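Local coordinates for glucose dehydrogenase (Haloferax mediterranei, PDB 2VWP), which oxidises D-glucose and several other aldose sugars with NADP(+), or less readily NAD(+), as electron acceptor, using a catalytic zinc ion, at residues M243-E248 / V268-G273; S174-L179 / E200-L205. All coordinates share one frame; numbering follows the deposited sequence.

Contact 1 of 2, residues M243-E248 / V268-G273; sequences MDFIYE and VGALLG. With NDP (NADPH dihydro-nicotinamide-adenine-dinucleotide phosphate), chain B.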
ATOM      1  N   MET A 243      -1.960  12.488  10.218  1.00 28.45           N
ATOM      2  CA  MET A 243      -2.625  11.243  10.630  1.00 26.70           C
ATOM      3  C   MET A 243      -1.817  10.017  10.223  1.00 25.59           C
ATOM      4  O   MET A 243      -1.571   9.820   9.026  1.00 25.93           O
ATOM      5  CB  MET A 243      -4.024  11.164   9.987  1.00 27.23           C
ATOM      6  CG  MET A 243      -4.932  12.361  10.253  1.00 28.15           C
ATOM      7  SD  MET A 243      -5.272  12.642  12.004  1.00 29.91           S
ATOM      8  CE  MET A 243      -6.257  14.132  11.852  1.00 27.17           C
ATOM      9  N   ASP A 244      -1.415   9.199  11.199  1.00 22.97           N
ATOM     10  CA  ASP A 244      -0.681   7.955  10.936  1.00 27.04           C
ATOM     11  C   ASP A 244      -1.511   6.942  10.166  1.00 26.66           C
ATOM     12  O   ASP A 244      -0.987   6.229   9.288  1.00 24.97           O
ATOM     13  CB  ASP A 244      -0.195   7.305  12.231  1.00 26.36           C
ATOM     14  CG  ASP A 244       0.756   8.193  13.017  1.00 28.56           C
ATOM     15  OD1 ASP A 244       1.836   8.521  12.483  1.00 27.99           O
ATOM     16  OD2 ASP A 244       0.438   8.523  14.184  1.00 25.58           O
ATOM     17  N   PHE A 245      -2.799   6.883  10.504  1.00 24.22           N
ATOM     18  CA  PHE A 245      -3.748   6.008   9.826  1.00 23.73           C
ATOM     19  C   PHE A 245      -4.985   6.756   9.353  1.00 25.41           C
ATOM     20  O   PHE A 245      -5.587   7.545  10.107  1.00 24.30           O
ATOM     21  CB  PHE A 245      -4.141   4.818  10.721  1.00 23.07           C
ATOM     22  CG  PHE A 245      -5.064   3.839  10.046  1.00 25.50           C
ATOM     23  CD1 PHE A 245      -4.647   3.130   8.918  1.00 22.90           C
ATOM     24  CD2 PHE A 245      -6.360   3.643  10.517  1.00 24.86           C
ATOM     25  CE1 PHE A 245      -5.507   2.252   8.276  1.00 22.02           C
ATOM     26  CE2 PHE A 245      -7.224   2.764   9.880  1.00 23.25           C
ATOM     27  CZ  PHE A 245      -6.802   2.067   8.761  1.00 23.94           C
ATOM     28  N   ILE A 246      -5.350   6.503   8.099  1.00 23.41           N
ATOM     29  CA  ILE A 246      -6.567   7.030   7.509  1.00 22.56           C
ATOM     30  C   ILE A 246      -7.396   5.869   6.974  1.00 24.96           C
ATOM     31  O   ILE A 246      -6.892   5.002   6.255  1.00 24.54           O
ATOM     32  CB  ILE A 246      -6.302   8.056   6.372  1.00 21.93           C
ATOM     33  CG1 ILE A 246      -5.672   9.347   6.927  1.00 23.87           C
ATOM     34  CG2 ILE A 246      -7.602   8.398   5.657  1.00 20.05           C
ATOM     35  CD1 ILE A 246      -5.229  10.343   5.849  1.00 21.85           C
ATOM     36  N   TYR A 247      -8.667   5.847   7.361  1.00 23.77           N
ATOM     37  CA  TYR A 247      -9.606   4.856   6.866  1.00 21.60           C
ATOM     38  C   TYR A 247     -10.663   5.586   6.078  1.00 22.59           C
ATOM     39  O   TYR A 247     -11.470   6.316   6.652  1.00 22.13           O
ATOM     40  CB  TYR A 247     -10.220   4.123   8.056  1.00 20.62           C
ATOM     41  CG  TYR A 247     -11.141   2.969   7.732  1.00 23.12           C
ATOM     42  CD1 TYR A 247     -12.460   3.192   7.333  1.00 20.25           C
ATOM     43  CD2 TYR A 247     -10.716   1.641   7.895  1.00 21.24           C
ATOM     44  CE1 TYR A 247     -13.323   2.133   7.073  1.00 20.98           C
ATOM     45  CE2 TYR A 247     -11.587   0.579   7.650  1.00 21.25           C
ATOM     46  CZ  TYR A 247     -12.876   0.833   7.239  1.00 21.67           C
ATOM     47  OH  TYR A 247     -13.743  -0.211   6.998  1.00 24.51           O
ATOM     48  N   GLU A 248     -10.668   5.374   4.762  1.00 23.98           N
ATOM     49  CA  GLU A 248     -11.596   6.052   3.878  1.00 23.55           C
ATOM     50  C   GLU A 248     -12.897   5.268   3.691  1.00 25.01           C
ATOM     51  O   GLU A 248     -12.891   4.131   3.210  1.00 23.01           O
ATOM     52  CB  GLU A 248     -10.922   6.379   2.539  1.00 21.08           C
ATOM     53  CG  GLU A 248     -11.845   7.054   1.523  1.00 22.77           C
ATOM     54  CD  GLU A 248     -12.695   6.084   0.762  1.00 23.08           C
ATOM     55  OE1 GLU A 248     -12.168   5.054   0.299  1.00 20.75           O
ATOM     56  OE2 GLU A 248     -13.898   6.357   0.579  1.00 26.09           O
ATOM     57  N   VAL A 268      -0.387   4.921   6.484  1.00 24.25           N
ATOM     58  CA  VAL A 268      -1.137   4.188   5.460  1.00 20.17           C
ATOM     59  C   VAL A 268      -2.593   4.639   5.426  1.00 20.94           C
ATOM     60  O   VAL A 268      -3.221   4.869   6.472  1.00 18.73           O
ATOM     61  CB  VAL A 268      -1.042   2.620   5.644  1.00 21.16           C
ATOM     62  CG1 VAL A 268      -1.424   2.205   7.067  1.00 17.20           C
ATOM     63  CG2 VAL A 268      -1.895   1.866   4.579  1.00 20.51           C
ATOM     64  N   GLY A 269      -3.109   4.782   4.213  1.00 19.01           N
ATOM     65  CA  GLY A 269      -4.534   4.956   3.989  1.00 21.69           C
ATOM     66  C   GLY A 269      -5.156   3.636   3.558  1.00 21.84           C
ATOM     67  O   GLY A 269      -4.652   2.968   2.642  1.00 21.93           O
ATOM     68  N   ALA A 270      -6.210   3.223   4.259  1.00 18.63           N
ATOM     69  CA  ALA A 270      -7.070   2.162   3.762  1.00 17.77           C
ATOM     70  C   ALA A 270      -8.196   2.808   2.989  1.00 17.82           C
ATOM     71  O   ALA A 270      -8.837   3.722   3.486  1.00 17.77           O
ATOM     72  CB  ALA A 270      -7.634   1.311   4.921  1.00 17.27           C
ATOM     73  N   LEU A 271      -8.444   2.312   1.778  1.00 21.58           N
ATOM     74  CA  LEU A 271      -9.547   2.743   0.947  1.00 21.02           C
ATOM     75  C   LEU A 271     -10.613   1.665   0.894  1.00 19.83           C
ATOM     76  O   LEU A 271     -10.311   0.505   0.582  1.00 20.65           O
ATOM     77  CB  LEU A 271      -9.053   3.067  -0.471  1.00 22.68           C
ATOM     78  CG  LEU A 271      -7.860   4.033  -0.605  1.00 23.27           C
ATOM     79  CD1 LEU A 271      -7.546   4.176  -2.072  1.00 23.29           C
ATOM     80  CD2 LEU A 271      -8.135   5.386   0.045  1.00 22.29           C
ATOM     81  N   LEU A 272     -11.850   2.057   1.217  1.00 19.41           N
ATOM     82  CA  LEU A 272     -13.024   1.159   1.204  1.00 21.98           C
ATOM     83  C   LEU A 272     -14.114   1.656   0.263  1.00 21.41           C
ATOM     84  O   LEU A 272     -15.007   0.887  -0.135  1.00 23.72           O
ATOM     85  CB  LEU A 272     -13.627   1.022   2.623  1.00 20.61           C
ATOM     86  CG  LEU A 272     -12.959   0.208   3.745  1.00 22.88           C
ATOM     87  CD1 LEU A 272     -13.109  -1.289   3.478  1.00 18.86           C
ATOM     88  CD2 LEU A 272     -11.485   0.596   4.024  1.00 20.88           C
ATOM     89  N   GLY A 273     -14.045   2.939  -0.090  1.00 25.19           N
ATOM     90  CA  GLY A 273     -15.065   3.582  -0.934  1.00 24.73           C
ATOM     91  C   GLY A 273     -15.151   3.048  -2.343  1.00 27.35           C
ATOM     92  O   GLY A 273     -14.140   2.643  -2.937  1.00 26.73           O
TER
HETATM   93  PA  NDP B 500     -22.534   5.957   3.570  1.00 43.63           P
HETATM   94  O1A NDP B 500     -23.729   5.832   4.441  1.00 42.91           O
HETATM   95  O2A NDP B 500     -22.844   6.617   2.262  1.00 41.20           O
HETATM   96  O5B NDP B 500     -21.397   6.785   4.341  1.00 42.17           O
HETATM   97  C5B NDP B 500     -20.634   7.737   3.655  1.00 38.66           C
HETATM   98  C4B NDP B 500     -20.610   8.973   4.524  1.00 37.58           C
HETATM   99  O4B NDP B 500     -19.605   9.808   4.014  1.00 37.96           O
HETATM  100  C3B NDP B 500     -21.936   9.739   4.492  1.00 38.54           C
HETATM  101  O3B NDP B 500     -22.466   9.862   5.806  1.00 33.74           O
HETATM  102  C2B NDP B 500     -21.570  11.071   3.856  1.00 38.32           C
HETATM  103  O2B NDP B 500     -22.108  12.186   4.527  1.00 38.77           O
HETATM  104  C1B NDP B 500     -20.060  11.127   4.032  1.00 37.49           C
HETATM  105  N9A NDP B 500     -19.413  11.911   2.975  1.00 37.80           N
HETATM  106  C8A NDP B 500     -19.454  11.731   1.608  1.00 36.81           C
HETATM  107  N7A NDP B 500     -18.700  12.712   1.041  1.00 37.29           N
HETATM  108  C5A NDP B 500     -18.202  13.502   2.035  1.00 37.01           C
HETATM  109  C6A NDP B 500     -17.387  14.635   2.049  1.00 37.81           C
HETATM  110  N6A NDP B 500     -17.043  15.261   0.914  1.00 39.08           N
HETATM  111  N1A NDP B 500     -17.061  15.201   3.270  1.00 36.72           N
HETATM  112  C2A NDP B 500     -17.521  14.681   4.459  1.00 34.41           C
HETATM  113  N3A NDP B 500     -18.309  13.568   4.440  1.00 33.37           N
HETATM  114  C4A NDP B 500     -18.645  12.998   3.254  1.00 36.43           C
HETATM  115  O3  NDP B 500     -21.913   4.463   3.361  1.00 44.15           O
HETATM  116  PN  NDP B 500     -21.211   3.467   4.461  1.00 39.80           P
HETATM  117  O1N NDP B 500     -20.622   4.175   5.622  1.00 36.41           O
HETATM  118  O2N NDP B 500     -22.106   2.318   4.763  1.00 40.96           O
HETATM  119  O5D NDP B 500     -20.012   2.993   3.473  1.00 39.28           O
HETATM  120  C5D NDP B 500     -18.981   3.915   3.132  1.00 38.77           C
HETATM  121  C4D NDP B 500     -18.363   3.691   1.743  1.00 38.89           C
HETATM  122  O4D NDP B 500     -17.686   2.446   1.739  1.00 37.27           O
HETATM  123  C3D NDP B 500     -19.351   3.679   0.572  1.00 39.72           C
HETATM  124  O3D NDP B 500     -18.761   4.247  -0.588  1.00 40.05           O
HETATM  125  C2D NDP B 500     -19.567   2.204   0.309  1.00 39.56           C
HETATM  126  O2D NDP B 500     -19.813   1.939  -1.050  1.00 41.79           O
HETATM  127  C1D NDP B 500     -18.222   1.616   0.725  1.00 37.38           C
HETATM  128  N1N NDP B 500     -18.313   0.251   1.238  1.00 36.66           N
HETATM  129  C2N NDP B 500     -17.282  -0.572   0.900  1.00 34.19           C
HETATM  130  C3N NDP B 500     -17.119  -1.837   1.443  1.00 34.28           C
HETATM  131  C7N NDP B 500     -15.936  -2.669   0.997  1.00 32.42           C
HETATM  132  O7N NDP B 500     -15.926  -4.023   1.342  1.00 29.01           O
HETATM  133  N7N NDP B 500     -14.930  -2.114   0.299  1.00 25.78           N
HETATM  134  C4N NDP B 500     -18.125  -2.377   2.450  1.00 35.01           C
HETATM  135  C5N NDP B 500     -19.218  -1.375   2.756  1.00 35.64           C
HETATM  136  C6N NDP B 500     -19.266  -0.118   2.150  1.00 35.49           C
HETATM  137  P2B NDP B 500     -23.553  12.804   4.175  1.00 38.72           P
HETATM  138  O1X NDP B 500     -24.640  11.790   4.448  1.00 34.60           O
HETATM  139  O2X NDP B 500     -23.631  13.137   2.699  1.00 38.43           O
HETATM  140  O3X NDP B 500     -23.608  14.010   5.094  1.00 37.08           O

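Contact 2 of 2, residues S174-L179 / E200-L205; sequences SSAFVL and ENLYCL. With NDP (NADPH dihydro-nicotinamide-adenine-dinucleotide phosphate), chain B.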
ATOM      1  N   SER A 174       0.008   7.010  16.355  1.00 28.74           N
ATOM      2  CA  SER A 174      -0.686   7.616  17.484  1.00 29.68           C
ATOM      3  C   SER A 174      -2.025   8.227  17.080  1.00 28.76           C
ATOM      4  O   SER A 174      -2.914   8.362  17.914  1.00 30.11           O
ATOM      5  CB  SER A 174       0.215   8.635  18.188  1.00 30.25           C
ATOM      6  OG  SER A 174       0.391   9.786  17.380  1.00 34.09           O
ATOM      7  N   SER A 175      -2.178   8.584  15.801  1.00 30.05           N
ATOM      8  CA  SER A 175      -3.419   9.185  15.316  1.00 29.16           C
ATOM      9  C   SER A 175      -4.154   8.370  14.248  1.00 30.24           C
ATOM     10  O   SER A 175      -3.533   7.704  13.407  1.00 29.80           O
ATOM     11  CB  SER A 175      -3.183  10.609  14.790  1.00 28.08           C
ATOM     12  OG  SER A 175      -2.104  10.646  13.870  1.00 29.12           O
ATOM     13  N   ALA A 176      -5.486   8.442  14.284  1.00 26.26           N
ATOM     14  CA  ALA A 176      -6.310   7.824  13.255  1.00 26.78           C
ATOM     15  C   ALA A 176      -7.471   8.720  12.858  1.00 24.29           C
ATOM     16  O   ALA A 176      -8.088   9.399  13.692  1.00 23.56           O
ATOM     17  CB  ALA A 176      -6.803   6.416  13.684  1.00 23.50           C
ATOM     18  N   PHE A 177      -7.778   8.683  11.574  1.00 21.73           N
ATOM     19  CA  PHE A 177      -8.748   9.578  10.972  1.00 24.31           C
ATOM     20  C   PHE A 177      -9.683   8.748  10.089  1.00 21.75           C
ATOM     21  O   PHE A 177      -9.262   8.188   9.069  1.00 22.21           O
ATOM     22  CB  PHE A 177      -7.968  10.629  10.163  1.00 24.37           C
ATOM     23  CG  PHE A 177      -8.809  11.747   9.570  1.00 26.20           C
ATOM     24  CD1 PHE A 177     -10.087  12.062  10.065  1.00 25.49           C
ATOM     25  CD2 PHE A 177      -8.277  12.530   8.543  1.00 25.85           C
ATOM     26  CE1 PHE A 177     -10.832  13.111   9.529  1.00 25.02           C
ATOM     27  CE2 PHE A 177      -9.027  13.591   7.977  1.00 26.63           C
ATOM     28  CZ  PHE A 177     -10.299  13.880   8.483  1.00 26.00           C
ATOM     29  N   VAL A 178     -10.945   8.639  10.497  1.00 19.47           N
ATOM     30  CA  VAL A 178     -11.960   7.982   9.670  1.00 19.82           C
ATOM     31  C   VAL A 178     -12.653   9.012   8.781  1.00 24.41           C
ATOM     32  O   VAL A 178     -13.199   9.999   9.260  1.00 23.45           O
ATOM     33  CB  VAL A 178     -13.037   7.245  10.507  1.00 22.68           C
ATOM     34  CG1 VAL A 178     -14.106   6.632   9.579  1.00 17.60           C
ATOM     35  CG2 VAL A 178     -12.411   6.167  11.392  1.00 17.80           C
ATOM     36  N   LEU A 179     -12.656   8.770   7.479  1.00 22.65           N
ATOM     37  CA  LEU A 179     -13.363   9.636   6.581  1.00 20.78           C
ATOM     38  C   LEU A 179     -14.728   9.020   6.354  1.00 21.83           C
ATOM     39  O   LEU A 179     -14.832   7.939   5.772  1.00 23.36           O
ATOM     40  CB  LEU A 179     -12.600   9.794   5.255  1.00 21.63           C
ATOM     41  CG  LEU A 179     -11.087   9.978   5.308  1.00 22.84           C
ATOM     42  CD1 LEU A 179     -10.520  10.192   3.903  1.00 25.81           C
ATOM     43  CD2 LEU A 179     -10.715  11.135   6.198  1.00 22.90           C
ATOM     44  N   GLU A 200      -3.887   7.478  20.248  1.00 36.89           N
ATOM     45  CA  GLU A 200      -4.098   8.554  21.223  1.00 38.30           C
ATOM     46  C   GLU A 200      -5.192   9.533  20.779  1.00 37.47           C
ATOM     47  O   GLU A 200      -6.007   9.972  21.588  1.00 40.30           O
ATOM     48  CB  GLU A 200      -2.800   9.320  21.480  1.00 40.80           C
ATOM     49  CG  GLU A 200      -1.700   8.509  22.136  1.00 46.61           C
ATOM     50  CD  GLU A 200      -0.320   9.139  21.970  1.00 50.19           C
ATOM     51  OE1 GLU A 200      -0.228  10.373  21.743  1.00 52.79           O
ATOM     52  OE2 GLU A 200       0.676   8.393  22.071  1.00 50.23           O
ATOM     53  N   ASN A 201      -5.199   9.889  19.499  1.00 33.73           N
ATOM     54  CA  ASN A 201      -6.145  10.875  18.995  1.00 31.19           C
ATOM     55  C   ASN A 201      -6.928  10.319  17.814  1.00 28.27           C
ATOM     56  O   ASN A 201      -6.339   9.810  16.864  1.00 28.40           O
ATOM     57  CB  ASN A 201      -5.419  12.161  18.603  1.00 32.56           C
ATOM     58  CG  ASN A 201      -4.659  12.787  19.773  1.00 35.73           C
ATOM     59  OD1 ASN A 201      -5.249  13.150  20.787  1.00 35.50           O
ATOM     60  ND2 ASN A 201      -3.344  12.884  19.641  1.00 35.84           N
ATOM     61  N   LEU A 202      -8.255  10.422  17.890  1.00 26.97           N
ATOM     62  CA  LEU A 202      -9.153   9.927  16.840  1.00 27.58           C
ATOM     63  C   LEU A 202      -9.942  11.076  16.211  1.00 24.78           C
ATOM     64  O   LEU A 202     -10.335  12.033  16.892  1.00 27.63           O
ATOM     65  CB  LEU A 202     -10.117   8.855  17.380  1.00 25.36           C
ATOM     66  CG  LEU A 202      -9.557   7.630  18.114  1.00 28.76           C
ATOM     67  CD1 LEU A 202     -10.695   6.872  18.800  1.00 29.95           C
ATOM     68  CD2 LEU A 202      -8.782   6.694  17.211  1.00 26.52           C
ATOM     69  N   TYR A 203     -10.149  10.986  14.903  1.00 22.94           N
ATOM     70  CA  TYR A 203     -10.882  11.995  14.149  1.00 23.06           C
ATOM     71  C   TYR A 203     -11.833  11.298  13.190  1.00 23.33           C
ATOM     72  O   TYR A 203     -11.548  10.199  12.715  1.00 25.44           O
ATOM     73  CB  TYR A 203      -9.915  12.886  13.348  1.00 26.74           C
ATOM     74  CG  TYR A 203      -8.827  13.529  14.166  1.00 26.82           C
ATOM     75  CD1 TYR A 203      -7.690  12.807  14.548  1.00 24.98           C
ATOM     76  CD2 TYR A 203      -8.925  14.871  14.558  1.00 28.31           C
ATOM     77  CE1 TYR A 203      -6.680  13.398  15.312  1.00 29.64           C
ATOM     78  CE2 TYR A 203      -7.917  15.474  15.317  1.00 28.52           C
ATOM     79  CZ  TYR A 203      -6.805  14.739  15.687  1.00 27.79           C
ATOM     80  OH  TYR A 203      -5.809  15.331  16.437  1.00 29.97           O
ATOM     81  N   CYS A 204     -12.963  11.934  12.903  1.00 22.12           N
ATOM     82  CA  CYS A 204     -13.915  11.418  11.935  1.00 23.41           C
ATOM     83  C   CYS A 204     -14.491  12.563  11.125  1.00 25.51           C
ATOM     84  O   CYS A 204     -14.976  13.569  11.692  1.00 23.97           O
ATOM     85  CB  CYS A 204     -15.045  10.610  12.618  1.00 20.83           C
ATOM     86  SG  CYS A 204     -16.307   9.954  11.486  1.00 22.30           S
ATOM     87  N   LEU A 205     -14.452  12.391   9.802  1.00 25.17           N
ATOM     88  CA  LEU A 205     -14.898  13.395   8.853  1.00 24.08           C
ATOM     89  C   LEU A 205     -16.348  13.200   8.452  1.00 26.23           C
ATOM     90  O   LEU A 205     -16.777  12.089   8.133  1.00 25.02           O
ATOM     91  CB  LEU A 205     -14.001  13.364   7.595  1.00 24.65           C
ATOM     92  CG  LEU A 205     -14.233  14.487   6.571  1.00 24.97           C
ATOM     93  CD1 LEU A 205     -13.297  15.636   6.889  1.00 23.39           C
ATOM     94  CD2 LEU A 205     -14.039  13.997   5.130  1.00 21.51           C
TER
HETATM   95  PA  NDP B 500     -22.534   5.957   3.570  1.00 43.63           P
HETATM   96  O1A NDP B 500     -23.729   5.832   4.441  1.00 42.91           O
HETATM   97  O2A NDP B 500     -22.844   6.617   2.262  1.00 41.20           O
HETATM   98  O5B NDP B 500     -21.397   6.785   4.341  1.00 42.17           O
HETATM   99  C5B NDP B 500     -20.634   7.737   3.655  1.00 38.66           C
HETATM  100  C4B NDP B 500     -20.610   8.973   4.524  1.00 37.58           C
HETATM  101  O4B NDP B 500     -19.605   9.808   4.014  1.00 37.96           O
HETATM  102  C3B NDP B 500     -21.936   9.739   4.492  1.00 38.54           C
HETATM  103  O3B NDP B 500     -22.466   9.862   5.806  1.00 33.74           O
HETATM  104  C2B NDP B 500     -21.570  11.071   3.856  1.00 38.32           C
HETATM  105  O2B NDP B 500     -22.108  12.186   4.527  1.00 38.77           O
HETATM  106  C1B NDP B 500     -20.060  11.127   4.032  1.00 37.49           C
HETATM  107  N9A NDP B 500     -19.413  11.911   2.975  1.00 37.80           N
HETATM  108  C8A NDP B 500     -19.454  11.731   1.608  1.00 36.81           C
HETATM  109  N7A NDP B 500     -18.700  12.712   1.041  1.00 37.29           N
HETATM  110  C5A NDP B 500     -18.202  13.502   2.035  1.00 37.01           C
HETATM  111  C6A NDP B 500     -17.387  14.635   2.049  1.00 37.81           C
HETATM  112  N6A NDP B 500     -17.043  15.261   0.914  1.00 39.08           N
HETATM  113  N1A NDP B 500     -17.061  15.201   3.270  1.00 36.72           N
HETATM  114  C2A NDP B 500     -17.521  14.681   4.459  1.00 34.41           C
HETATM  115  N3A NDP B 500     -18.309  13.568   4.440  1.00 33.37           N
HETATM  116  C4A NDP B 500     -18.645  12.998   3.254  1.00 36.43           C
HETATM  117  O3  NDP B 500     -21.913   4.463   3.361  1.00 44.15           O
HETATM  118  PN  NDP B 500     -21.211   3.467   4.461  1.00 39.80           P
HETATM  119  O1N NDP B 500     -20.622   4.175   5.622  1.00 36.41           O
HETATM  120  O2N NDP B 500     -22.106   2.318   4.763  1.00 40.96           O
HETATM  121  O5D NDP B 500     -20.012   2.993   3.473  1.00 39.28           O
HETATM  122  C5D NDP B 500     -18.981   3.915   3.132  1.00 38.77           C
HETATM  123  C4D NDP B 500     -18.363   3.691   1.743  1.00 38.89           C
HETATM  124  O4D NDP B 500     -17.686   2.446   1.739  1.00 37.27           O
HETATM  125  C3D NDP B 500     -19.351   3.679   0.572  1.00 39.72           C
HETATM  126  O3D NDP B 500     -18.761   4.247  -0.588  1.00 40.05           O
HETATM  127  C2D NDP B 500     -19.567   2.204   0.309  1.00 39.56           C
HETATM  128  O2D NDP B 500     -19.813   1.939  -1.050  1.00 41.79           O
HETATM  129  C1D NDP B 500     -18.222   1.616   0.725  1.00 37.38           C
HETATM  130  N1N NDP B 500     -18.313   0.251   1.238  1.00 36.66           N
HETATM  131  C2N NDP B 500     -17.282  -0.572   0.900  1.00 34.19           C
HETATM  132  C3N NDP B 500     -17.119  -1.837   1.443  1.00 34.28           C
HETATM  133  C7N NDP B 500     -15.936  -2.669   0.997  1.00 32.42           C
HETATM  134  O7N NDP B 500     -15.926  -4.023   1.342  1.00 29.01           O
HETATM  135  N7N NDP B 500     -14.930  -2.114   0.299  1.00 25.78           N
HETATM  136  C4N NDP B 500     -18.125  -2.377   2.450  1.00 35.01           C
HETATM  137  C5N NDP B 500     -19.218  -1.375   2.756  1.00 35.64           C
HETATM  138  C6N NDP B 500     -19.266  -0.118   2.150  1.00 35.49           C
HETATM  139  P2B NDP B 500     -23.553  12.804   4.175  1.00 38.72           P
HETATM  140  O1X NDP B 500     -24.640  11.790   4.448  1.00 34.60           O
HETATM  141  O2X NDP B 500     -23.631  13.137   2.699  1.00 38.43           O
HETATM  142  O3X NDP B 500     -23.608  14.010   5.094  1.00 37.08           O
HETATM  143  O   HOH W   1      -1.331  11.860  17.958  1.00 42.55           O

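Contact 1 of 2, residues M243-E248 / V268-G273
Tyr-247 and Leu-272 meet near the C-terminal ends of two neighbouring strands. The leucine lays CD2 over one face of the phenol ring, 3.7 Å from the Tyr-247 ring centroid and shifted toward the CZ rim, a CH-pi contact. A chi1 of -175°, with CG turned beside the carbonyl carbon, carries the tyrosine forward until its OH lies 3.4 Å from Leu-272 CG, and that hydroxyl is hydrogen-bonded to Thr-155 OG1. With an alanine in place of Tyr-247, Leu-272 CD2 would probably lose the ring face it rests on and Thr-155 OG1 its hydroxyl partner.

On the opposite face of the sheet, the chain of Glu-248 bends at chi2 (-83°) and brings OE1 to Gly-273 N, 2.9 Å away. This donor meets the syn side, 24° out of the carboxylate plane; Leu-272 N adds only a weak bond to the same oxygen. OE2 takes the amides of Thr-250 and Gly-251, and these N-H groups probably favour a buried negative charge.

Strands 245-248 and 268-271 are adjacent members of the parallel sheet of a Rossmann-type domain, connected through helix 253-262, so that both end on the same edge of the sheet, and it is there that the NADPH lies. The carboxamide N7N of the cofactor donates to Leu-272 O, although the exact place of that oxygen is doubtful.

The middle rungs are short: Ala-270 N to Ile-246 O and Glu-248 N to Ala-270 O are both 2.8 Å. Also well packed, Val-268 CG1 lies in the plane of the Phe-245 ring, 3.8 Å from its CD1 at the edge. The loose side is the partly exposed Asp-244, where Val-268 N reaches Asp-244 O over 3.2 Å, the longest regular rung, while the carboxylate turns to the amides of Ser-174 and Ser-175.

Contact 2 of 2, residues S174-L179 / E200-L205
From Ser-175 beside Asn-201 to Leu-179 beside Leu-205, the two strands run parallel in an unbroken register, their axes 4.5 Å apart at the closest and 14° from alignment. The ladder opens with a forked bond: Ser-174 O accepts from Glu-200 N at 2.7 Å and, at the longer distance of 3.2 Å, from Asn-201 N.

Phe-177 links two residues of the partner strand. Its ring reaches them because chi1 of -174° swings CG beside the carbonyl carbon. CD1 presses on Tyr-203 CB at 3.4 Å, and CE1 stands 3.7 Å from Leu-205 CB. The phenylalanine and tyrosine side chains cross at about a right angle, but here it is the methylene of Tyr-203, not its ring, that the Phe-177 ring touches. Leu-179 CD2 sits over the centre of one Phe-177 face, while Tyr-203 O lies in the ring plane at the edge, which probably restricts rotation of the phenyl. The Tyr-203 ring offers its own edge to Ala-176 O and sends its OH to Glu-241. At the cofactor end, Leu-205 CD1 meets Phe-177 CZ, and the other methyl, CD2, is 3.6 Å from C2A of the NADPH adenine.

Across the other face the pairs are lighter, Ala-176 CB lying 4.1 Å from Leu-202 CD2. The far end is wetter: a water accepts from Asn-201 ND2 and is also hydrogen-bonded to Ser-174 OG.

Together with helix 183-194 the strands form a beta-alpha-beta unit of the Rossmann type; the NADP(+)-binding residues Asn-181 to Leu-184 span the turn after strand 175-179 and the start of that helix. The helix packs on the face of Ala-176, Val-178, Leu-202 and Cys-204, while strand 243-248 borders 175-179 and strand 224-227 borders 201-206.

Overall arrangement
Both contacts belong to one parallel sheet, and strands 243-248 and 175-179 are direct neighbours in it; a further ladder between these two strands, including Leu-179 N to Tyr-247 O, joins the contacts. Met-243 CE also packs on Tyr-203 CD1. Both are largely buried, but contact 2 carries an exposed residue, and no other chain touches it; contact 1 meets the second subunit, where Val-292 packs on Leu-271 and His-288 NE2 makes a weak hydrogen bond with Glu-248 OE1. Contact 1 adds a buried carboxylate that grips backbone amides; it ends at the nicotinamide, whereas contact 2 meets the adenine with a leucine methyl.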